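Local coordinates for BH2602 protein (Bacillus halodurans, PDB 3NWZ) that is of unknown function but is assigned to the hotdog-fold thioesterases, probably hydrolyses acyl-CoA, and binds coenzyme A, at residues 138-144 against 157-163; 125-131 against 143-149; 62-66 against 92-97. All coordinates share one frame; numbering follows the deposited sequence.

Contact 1: residues 138-144 against 157-163; sequences QRIVVEG and GTGSFFV
Ile140 and Phe161 hold each other by two backbone hydrogen bonds: Ile140 N to Phe161 O and Phe161 N to Ile140 O are both 2.8 Å. The ladder goes on through Val142 N to Gly159 O (3.0 Å) and Gly144 N to Gly157 O (3.0 Å), each answered by a return bond, and frays at Gln138, whose O takes a weak bond from Val163 N. On the face carrying Arg139 and Ser160, Ser160 OG lies at the guanidinium edge, 3.3 Å from Arg139 NE. The extended arginine chain carries its charged end to a salt bridge with Glu112 of the third subunit. The strands form an antiparallel beta hairpin in the sheet of the hotdog fold, and Gln138, just before strand 139-147, and Arg139, its first residue, are among the residues that bind coenzyme A. On the face carrying Ile140, Val142 and Phe161, Val142 CG1 lies obliquely against the phenylalanine ring, 3.4 Å from Phe161 CE2. Gly159 suits this spot, since a CB there would probably come close to the same ring. Ile140 CG1 meets Val163 CG2 at 4.2 Å, while helix 83-100 packs on this face through Met94 and Val98.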
loop_
_atom_site.group_PDB
_atom_site.type_symbol
_atom_site.label_atom_id
_atom_site.label_comp_id
_atom_site.label_asym_id
_atom_site.label_seq_id
_atom_site.Cartn_x
_atom_site.Cartn_y
_atom_site.Cartn_z
ATOM N N GLN A 138 -5.173 -7.973 17.923
ATOM C CA GLN A 138 -6.094 -7.968 16.798
ATOM C C GLN A 138 -5.339 -8.215 15.469
ATOM O O GLN A 138 -5.603 -9.168 14.721
ATOM C CB GLN A 138 -6.771 -6.594 16.766
ATOM C CG GLN A 138 -5.743 -5.451 16.647
ATOM C CD GLN A 138 -5.878 -4.361 17.694
ATOM O OE1 GLN A 138 -5.770 -4.598 18.905
ATOM N NE2 GLN A 138 -6.104 -3.147 17.226
ATOM N N ARG A 139 -4.384 -7.339 15.195
ATOM C CA ARG A 139 -3.600 -7.409 13.979
ATOM C C ARG A 139 -2.187 -6.990 14.326
ATOM O O ARG A 139 -1.970 -6.265 15.310
ATOM C CB ARG A 139 -4.173 -6.446 12.939
ATOM C CG ARG A 139 -3.673 -5.009 13.067
ATOM C CD ARG A 139 -4.210 -4.171 11.918
ATOM N NE ARG A 139 -3.434 -2.963 11.641
ATOM C CZ ARG A 139 -3.649 -1.783 12.208
ATOM N NH1 ARG A 139 -4.617 -1.633 13.098
ATOM N NH2 ARG A 139 -2.905 -0.745 11.862
ATOM N N ILE A 140 -1.231 -7.442 13.517
ATOM C CA ILE A 140 0.166 -7.098 13.741
ATOM C C ILE A 140 0.711 -6.391 12.531
ATOM O O ILE A 140 0.739 -6.945 11.444
ATOM C CB ILE A 140 1.043 -8.343 14.031
ATOM C CG1 ILE A 140 0.756 -8.885 15.433
ATOM C CG2 ILE A 140 2.514 -7.975 13.938
ATOM C CD1 ILE A 140 1.505 -10.147 15.750
ATOM N N VAL A 141 1.134 -5.148 12.742
ATOM C CA VAL A 141 1.695 -4.321 11.696
ATOM C C VAL A 141 3.206 -4.505 11.741
ATOM O O VAL A 141 3.825 -4.369 12.800
ATOM C CB VAL A 141 1.322 -2.863 11.942
ATOM C CG1 VAL A 141 1.975 -1.956 10.899
ATOM C CG2 VAL A 141 -0.205 -2.731 11.917
ATOM N N VAL A 142 3.780 -4.833 10.586
ATOM C CA VAL A 142 5.204 -5.072 10.456
ATOM C C VAL A 142 5.710 -4.280 9.256
ATOM O O VAL A 142 4.920 -3.809 8.450
ATOM C CB VAL A 142 5.497 -6.586 10.254
ATOM C CG1 VAL A 142 4.632 -7.139 9.126
ATOM C CG2 VAL A 142 6.977 -6.808 9.925
ATOM N N GLU A 143 7.029 -4.130 9.151
ATOM C CA GLU A 143 7.633 -3.376 8.064
ATOM C C GLU A 143 8.900 -4.078 7.622
ATOM O O GLU A 143 9.534 -4.760 8.419
ATOM C CB GLU A 143 7.982 -1.965 8.540
ATOM C CG GLU A 143 9.280 -1.897 9.369
ATOM C CD GLU A 143 9.559 -0.511 9.910
ATOM O OE1 GLU A 143 9.721 0.432 9.100
ATOM O OE2 GLU A 143 9.611 -0.369 11.150
ATOM N N GLY A 144 9.285 -3.902 6.364
ATOM C CA GLY A 144 10.496 -4.553 5.888
ATOM C C GLY A 144 11.172 -3.944 4.666
ATOM O O GLY A 144 10.629 -3.072 4.006
ATOM N N GLY A 157 8.529 -1.897 1.932
ATOM C CA GLY A 157 7.095 -2.095 2.064
ATOM C C GLY A 157 6.585 -2.387 3.480
ATOM O O GLY A 157 7.363 -2.633 4.394
ATOM N N THR A 158 5.267 -2.352 3.665
ATOM C CA THR A 158 4.668 -2.644 4.964
ATOM C C THR A 158 3.627 -3.756 4.798
ATOM O O THR A 158 3.160 -4.037 3.693
ATOM C CB THR A 158 3.978 -1.376 5.595
ATOM O OG1 THR A 158 2.927 -0.917 4.730
ATOM C CG2 THR A 158 5.009 -0.207 5.763
ATOM N N GLY A 159 3.284 -4.405 5.903
ATOM C CA GLY A 159 2.301 -5.472 5.862
ATOM C C GLY A 159 1.556 -5.655 7.170
ATOM O O GLY A 159 2.157 -5.728 8.237
ATOM N N SER A 160 0.232 -5.709 7.092
ATOM C CA SER A 160 -0.589 -5.923 8.284
ATOM C C SER A 160 -1.024 -7.390 8.287
ATOM O O SER A 160 -1.413 -7.916 7.244
ATOM C CB SER A 160 -1.808 -5.003 8.265
ATOM O OG SER A 160 -2.645 -5.256 9.375
ATOM N N PHE A 161 -0.937 -8.043 9.451
ATOM C CA PHE A 161 -1.285 -9.458 9.587
ATOM C C PHE A 161 -2.397 -9.721 10.583
ATOM O O PHE A 161 -2.437 -9.145 11.671
ATOM C CB PHE A 161 -0.064 -10.270 10.007
ATOM C CG PHE A 161 0.999 -10.354 8.955
ATOM C CD1 PHE A 161 1.416 -11.584 8.472
ATOM C CD2 PHE A 161 1.585 -9.199 8.443
ATOM C CE1 PHE A 161 2.397 -11.660 7.497
ATOM C CE2 PHE A 161 2.571 -9.267 7.460
ATOM C CZ PHE A 161 2.978 -10.492 6.988
ATOM N N PHE A 162 -3.293 -10.621 10.208
ATOM C CA PHE A 162 -4.409 -10.962 11.060
ATOM C C PHE A 162 -4.041 -12.142 11.947
ATOM O O PHE A 162 -3.538 -13.171 11.473
ATOM C CB PHE A 162 -5.640 -11.298 10.221
ATOM C CG PHE A 162 -6.920 -11.084 10.949
ATOM C CD1 PHE A 162 -7.456 -9.807 11.064
ATOM C CD2 PHE A 162 -7.551 -12.140 11.600
ATOM C CE1 PHE A 162 -8.600 -9.585 11.823
ATOM C CE2 PHE A 162 -8.696 -11.930 12.363
ATOM C CZ PHE A 162 -9.220 -10.651 12.476
ATOM N N VAL A 163 -4.296 -11.969 13.241
ATOM C CA VAL A 163 -4.005 -12.966 14.262
ATOM C C VAL A 163 -5.107 -14.019 14.395
ATOM O O VAL A 163 -6.295 -13.689 14.388
ATOM C CB VAL A 163 -3.825 -12.288 15.633
ATOM C CG1 VAL A 163 -3.485 -13.324 16.692
ATOM C CG2 VAL A 163 -2.753 -11.225 15.544
#

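Contact 2: residues 125-131 against 143-149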
loop_
_atom_site.group_PDB
_atom_site.type_symbol
_atom_site.label_atom_id
_atom_site.label_comp_id
_atom_site.label_asym_id
_atom_site.label_seq_id
_atom_site.Cartn_x
_atom_site.Cartn_y
_atom_site.Cartn_z
ATOM N N TYR A 125 22.064 -12.747 -4.607
ATOM C CA TYR A 125 20.987 -13.111 -3.687
ATOM C C TYR A 125 20.273 -11.881 -3.139
ATOM O O TYR A 125 20.821 -10.787 -3.158
ATOM C CB TYR A 125 21.528 -13.928 -2.516
ATOM C CG TYR A 125 22.377 -13.124 -1.574
ATOM C CD1 TYR A 125 23.761 -13.092 -1.708
ATOM C CD2 TYR A 125 21.789 -12.334 -0.593
ATOM C CE1 TYR A 125 24.545 -12.287 -0.888
ATOM C CE2 TYR A 125 22.561 -11.522 0.233
ATOM C CZ TYR A 125 23.938 -11.504 0.078
ATOM O OH TYR A 125 24.700 -10.701 0.885
ATOM N N LEU A 126 19.048 -12.064 -2.659
ATOM C CA LEU A 126 18.291 -10.959 -2.083
ATOM C C LEU A 126 18.222 -11.129 -0.572
ATOM O O LEU A 126 18.332 -12.246 -0.056
ATOM C CB LEU A 126 16.888 -10.884 -2.685
ATOM C CG LEU A 126 16.935 -10.513 -4.169
ATOM C CD1 LEU A 126 15.606 -9.909 -4.612
ATOM C CD2 LEU A 126 18.056 -9.494 -4.391
ATOM N N ARG A 127 18.067 -10.028 0.149
ATOM C CA ARG A 127 18.029 -10.139 1.596
ATOM C C ARG A 127 16.897 -9.301 2.137
ATOM O O ARG A 127 17.026 -8.090 2.230
ATOM C CB ARG A 127 19.373 -9.672 2.198
ATOM C CG ARG A 127 19.696 -10.318 3.531
ATOM C CD ARG A 127 20.931 -9.679 4.175
ATOM N NE ARG A 127 20.642 -8.395 4.815
ATOM C CZ ARG A 127 21.316 -7.273 4.579
ATOM N NH1 ARG A 127 22.319 -7.272 3.712
ATOM N NH2 ARG A 127 20.989 -6.152 5.209
ATOM N N ALA A 128 15.777 -9.922 2.478
ATOM C CA ALA A 128 14.674 -9.146 3.015
ATOM C C ALA A 128 14.778 -9.062 4.549
ATOM O O ALA A 128 15.048 -10.057 5.224
ATOM C CB ALA A 128 13.312 -9.767 2.581
ATOM N N VAL A 129 14.559 -7.870 5.098
ATOM C CA VAL A 129 14.624 -7.686 6.560
ATOM C C VAL A 129 13.358 -7.050 7.092
ATOM O O VAL A 129 12.994 -5.952 6.675
ATOM C CB VAL A 129 15.833 -6.792 6.980
ATOM C CG1 VAL A 129 15.950 -6.758 8.530
ATOM C CG2 VAL A 129 17.097 -7.315 6.325
ATOM N N ALA A 130 12.713 -7.730 8.031
ATOM C CA ALA A 130 11.460 -7.255 8.600
ATOM C C ALA A 130 11.538 -6.933 10.096
ATOM O O ALA A 130 12.306 -7.558 10.830
ATOM C CB ALA A 130 10.344 -8.330 8.344
ATOM N N SER A 131 10.719 -5.970 10.530
ATOM C CA SER A 131 10.626 -5.568 11.944
ATOM C C SER A 131 9.187 -5.184 12.352
ATOM O O SER A 131 8.458 -4.539 11.607
ATOM C CB SER A 131 11.587 -4.399 12.267
ATOM O OG SER A 131 11.160 -3.163 11.730
ATOM N N GLU A 143 7.029 -4.130 9.151
ATOM C CA GLU A 143 7.633 -3.376 8.064
ATOM C C GLU A 143 8.900 -4.078 7.622
ATOM O O GLU A 143 9.534 -4.760 8.419
ATOM C CB GLU A 143 7.982 -1.965 8.540
ATOM C CG GLU A 143 9.280 -1.897 9.369
ATOM C CD GLU A 143 9.559 -0.511 9.910
ATOM O OE1 GLU A 143 9.721 0.432 9.100
ATOM O OE2 GLU A 143 9.611 -0.369 11.150
ATOM N N GLY A 144 9.285 -3.902 6.364
ATOM C CA GLY A 144 10.496 -4.553 5.888
ATOM C C GLY A 144 11.172 -3.944 4.666
ATOM O O GLY A 144 10.629 -3.072 4.006
ATOM N N LYS A 145 12.375 -4.417 4.370
ATOM C CA LYS A 145 13.145 -3.949 3.233
ATOM C C LYS A 145 13.854 -5.118 2.579
ATOM O O LYS A 145 14.169 -6.126 3.229
ATOM C CB LYS A 145 14.186 -2.915 3.663
ATOM C CG LYS A 145 13.627 -1.519 3.812
ATOM C CD LYS A 145 14.716 -0.528 4.202
ATOM C CE LYS A 145 14.157 0.882 4.300
ATOM N NZ LYS A 145 13.076 0.959 5.328
ATOM N N VAL A 146 14.082 -4.983 1.279
ATOM C CA VAL A 146 14.772 -6.001 0.513
ATOM C C VAL A 146 16.067 -5.355 0.001
ATOM O O VAL A 146 16.043 -4.251 -0.533
ATOM C CB VAL A 146 13.901 -6.491 -0.683
ATOM C CG1 VAL A 146 14.632 -7.560 -1.450
ATOM C CG2 VAL A 146 12.577 -7.033 -0.181
ATOM N N TYR A 147 17.186 -6.058 0.174
ATOM C CA TYR A 147 18.507 -5.570 -0.244
ATOM C C TYR A 147 19.250 -6.492 -1.210
ATOM O O TYR A 147 19.072 -7.716 -1.195
ATOM C CB TYR A 147 19.400 -5.367 0.995
ATOM C CG TYR A 147 18.826 -4.434 2.038
ATOM C CD1 TYR A 147 18.465 -4.900 3.295
ATOM C CD2 TYR A 147 18.662 -3.086 1.768
ATOM C CE1 TYR A 147 17.954 -4.035 4.260
ATOM C CE2 TYR A 147 18.154 -2.221 2.719
ATOM C CZ TYR A 147 17.802 -2.695 3.962
ATOM O OH TYR A 147 17.306 -1.816 4.901
ATOM N N THR A 148 20.103 -5.906 -2.043
ATOM C CA THR A 148 20.893 -6.701 -2.985
ATOM C C THR A 148 22.083 -7.147 -2.167
ATOM O O THR A 148 22.172 -6.798 -0.985
ATOM C CB THR A 148 21.410 -5.852 -4.133
ATOM O OG1 THR A 148 22.199 -4.777 -3.607
ATOM C CG2 THR A 148 20.269 -5.299 -4.933
ATOM N N ASP A 149 23.004 -7.897 -2.765
ATOM C CA ASP A 149 24.187 -8.323 -2.008
ATOM C C ASP A 149 25.196 -7.180 -1.844
ATOM O O ASP A 149 26.323 -7.391 -1.392
ATOM C CB ASP A 149 24.879 -9.518 -2.672
ATOM C CG ASP A 149 24.983 -9.374 -4.165
ATOM O OD1 ASP A 149 24.930 -8.235 -4.674
ATOM O OD2 ASP A 149 25.130 -10.409 -4.835
#
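Arg127 and Tyr147, Val129 and Lys145, and Ser131 and Glu143 are the hydrogen-bonded pairs of two antiparallel strands, whose axes run at 165° to each other. Each pair exchanges two backbone bonds, among them Arg127 N to Tyr147 O (2.9 Å), Val129 N to Lys145 O (2.6 Å) and Ser131 N to Glu143 O (2.7 Å). Ala128 with Val146 and Ala130 with Gly144 are the non-hydrogen-bonded pairs between them; Ala128, Ala130 and Gly144 are small enough for the close approach of the chains, and the Ala130 and Gly144 CA atoms lie 3.9 Å apart.

On the face carrying Arg127, Val129 and Tyr147, the tyrosine forms the central piece. Its CG stands anti to the carbonyl carbon (chi1 -57°), which brings the ring alongside the neighbouring strand. Val129 CG2 touches the ring edge in its plane, 4.0 Å from Tyr147 CE1. The arginine bends at chi3, bringing its guanidinium obliquely to the ring at 37° between planes, with Arg127 NH2 3.4 Å from Tyr147 CD1. At the strand's start, the Tyr125 ring crosses the methylene of Asp149, CE1 lying 3.3 Å from Asp149 CB, while the aspartate carboxylate turns to the backbone N of Thr124. Lys145 sends its amine out of this strand pair, to Glu143 of the second subunit, with which it forms an intersubunit salt bridge.

The reverse face is apolar: Leu126 CD1 meets Val146 CG1 at 4.1 Å, and Ala128 lies beside Val146. Helix 83-100 packs there, Leu89 touching Leu126 and Ala128, Leu90 touching Val146, and Met94 touching Ala130. In the sheet, strand 64-69 borders 125-131 on its other edge, while strand 153-163 borders 143-147.

Contact 3: residues 62-66 against 92-97; sequences GRFEV and TAMGQM
Gly62 meets Met97 through its carbonyl: Gly62 O lies 3.6 Å from Met97 CE, where the methionine, present here as selenomethionine, bends at chi2 and chi3 to fold its end beneath the incoming chain. Arg63 adds little, its side chain leaning away from the helix onto strand 125-135.

Phe64 carries the contact. Its CB sits 3.7 Å from Met97 SE, and one face of its ring lies over the peptide joining Gln96 to Met97, with Gln96 C beneath the ring centre. The rim reaches Gln96, whose OE1 comes within 3.2 Å of Phe64 CE1, the amide turned 82° to the ring. The glutamine CG is anti to its carbonyl carbon (chi1 -64°), and from there the extended chain passes beside the ring, carrying OE1 to a weak hydrogen bond with Ser56 OG. A broad, flat side chain suits a place where a helical turn must be covered, and an alanine here would probably open a gap over the Gln96-Met97 peptide and leave the Gln96 side chain without the ring it lies against.

Val66 also turns to the helix: its CG2 packs 3.4 Å from Ala93 CA and 3.7 Å from Ala93 CB, a methyl against a small residue that lets the strand come close to the helix.

No hydrogen bond crosses between 62-66 and 92-97. The helix satisfies its own backbone and the strand bonds to its sheet neighbours, so the two are joined by van der Waals packing, apolar at Val66-Ala93 and Phe64-Met97, with the phenylalanine ring also laid on a peptide and beside a glutamine amide.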
loop_
_atom_site.group_PDB
_atom_site.type_symbol
_atom_site.label_atom_id
_atom_site.label_comp_id
_atom_site.label_asym_id
_atom_site.label_seq_id
_atom_site.Cartn_x
_atom_site.Cartn_y
_atom_site.Cartn_z
ATOM N N GLY A 62 16.006 -7.447 17.091
ATOM C CA GLY A 62 14.742 -8.161 17.005
ATOM C C GLY A 62 14.335 -8.585 15.597
ATOM O O GLY A 62 13.715 -9.620 15.423
ATOM N N ARG A 63 14.700 -7.792 14.593
ATOM C CA ARG A 63 14.357 -8.048 13.191
ATOM C C ARG A 63 14.503 -9.483 12.646
ATOM O O ARG A 63 15.170 -10.335 13.234
ATOM C CB ARG A 63 15.156 -7.106 12.296
ATOM C CG ARG A 63 14.972 -5.635 12.605
ATOM C CD ARG A 63 15.813 -4.812 11.645
ATOM N NE ARG A 63 15.744 -3.388 11.934
ATOM C CZ ARG A 63 16.203 -2.826 13.046
ATOM N NH1 ARG A 63 16.771 -3.568 13.984
ATOM N NH2 ARG A 63 16.095 -1.519 13.217
ATOM N N PHE A 64 13.875 -9.735 11.499
ATOM C CA PHE A 64 13.931 -11.051 10.882
ATOM C C PHE A 64 14.512 -11.043 9.449
ATOM O O PHE A 64 14.223 -10.165 8.622
ATOM C CB PHE A 64 12.539 -11.678 10.917
ATOM C CG PHE A 64 12.562 -13.167 11.027
ATOM C CD1 PHE A 64 12.577 -13.965 9.881
ATOM C CD2 PHE A 64 12.612 -13.775 12.266
ATOM C CE1 PHE A 64 12.641 -15.348 9.979
ATOM C CE2 PHE A 64 12.679 -15.161 12.369
ATOM C CZ PHE A 64 12.693 -15.944 11.224
ATOM N N GLU A 65 15.306 -12.057 9.142
ATOM C CA GLU A 65 15.974 -12.098 7.862
ATOM C C GLU A 65 15.723 -13.334 6.989
ATOM O O GLU A 65 15.741 -14.481 7.454
ATOM C CB GLU A 65 17.468 -11.924 8.142
ATOM C CG GLU A 65 18.375 -11.660 6.967
ATOM C CD GLU A 65 19.767 -11.253 7.442
ATOM O OE1 GLU A 65 19.898 -10.156 8.031
ATOM O OE2 GLU A 65 20.729 -12.031 7.243
ATOM N N VAL A 66 15.485 -13.068 5.708
ATOM C CA VAL A 66 15.259 -14.112 4.720
ATOM C C VAL A 66 16.059 -13.770 3.476
ATOM O O VAL A 66 15.820 -12.734 2.852
ATOM C CB VAL A 66 13.784 -14.213 4.250
ATOM C CG1 VAL A 66 13.660 -15.369 3.287
ATOM C CG2 VAL A 66 12.841 -14.399 5.401
ATOM N N THR A 92 7.301 -13.241 3.160
ATOM C CA THR A 92 7.827 -14.380 3.893
ATOM C C THR A 92 8.575 -13.911 5.136
ATOM O O THR A 92 8.388 -14.455 6.226
ATOM C CB THR A 92 8.744 -15.229 2.996
ATOM O OG1 THR A 92 8.020 -15.624 1.827
ATOM C CG2 THR A 92 9.144 -16.476 3.690
ATOM N N ALA A 93 9.414 -12.893 4.969
ATOM C CA ALA A 93 10.167 -12.337 6.088
ATOM C C ALA A 93 9.182 -11.814 7.150
ATOM O O ALA A 93 9.220 -12.234 8.317
ATOM C CB ALA A 93 11.079 -11.207 5.589
HETATM N N MSE A 94 8.279 -10.925 6.733
HETATM C CA MSE A 94 7.315 -10.347 7.650
HETATM C C MSE A 94 6.452 -11.384 8.343
HETATM O O MSE A 94 5.987 -11.175 9.489
HETATM C CB MSE A 94 6.435 -9.376 6.910
HETATM C CG MSE A 94 7.211 -8.395 6.096
HETATM SE SE MSE A 94 6.047 -7.235 5.121
HETATM C CE MSE A 94 6.451 -5.578 6.021
ATOM N N GLY A 95 6.232 -12.500 7.657
ATOM C CA GLY A 95 5.429 -13.552 8.237
ATOM C C GLY A 95 6.174 -14.232 9.367
ATOM O O GLY A 95 5.738 -14.215 10.518
ATOM N N GLN A 96 7.310 -14.832 9.038
ATOM C CA GLN A 96 8.085 -15.519 10.044
ATOM C C GLN A 96 8.330 -14.604 11.239
ATOM O O GLN A 96 8.304 -15.067 12.381
ATOM C CB GLN A 96 9.379 -16.043 9.433
ATOM C CG GLN A 96 9.112 -17.105 8.353
ATOM C CD GLN A 96 10.303 -18.014 8.098
ATOM O OE1 GLN A 96 11.429 -17.556 7.953
ATOM N NE2 GLN A 96 10.050 -19.306 8.032
HETATM N N MSE A 97 8.544 -13.310 10.972
HETATM C CA MSE A 97 8.717 -12.301 12.023
HETATM C C MSE A 97 7.481 -12.369 12.935
HETATM O O MSE A 97 7.573 -12.723 14.111
HETATM C CB MSE A 97 8.808 -10.899 11.399
HETATM C CG MSE A 97 8.919 -9.714 12.396
HETATM SE SE MSE A 97 10.656 -9.512 13.277
HETATM C CE MSE A 97 10.420 -10.795 14.731
#

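In the fold
Contact 3 closes first along the chain; contacts 1 and 2 follow, their segments alternating. Both use strand 139-147 and share Glu143 and Gly144, yet their centres stand about 16 Å apart, for they lie on opposite edges and toward different ends of that strand. Contact 3, with its centre about 9 Å from that of contact 2 and 11 Å from that of contact 1, brings helix 83-100 against the same antiparallel sheet. Met94 of that helix reaches the backbone of strands 139-147 and 153-163. The set follows the hotdog plan, a sheet wrapped round a central helix; the sheet's other face, with Arg139, Glu143, Lys145 and Thr158, meets neighbouring subunits, and Arg139 also binds coenzyme A.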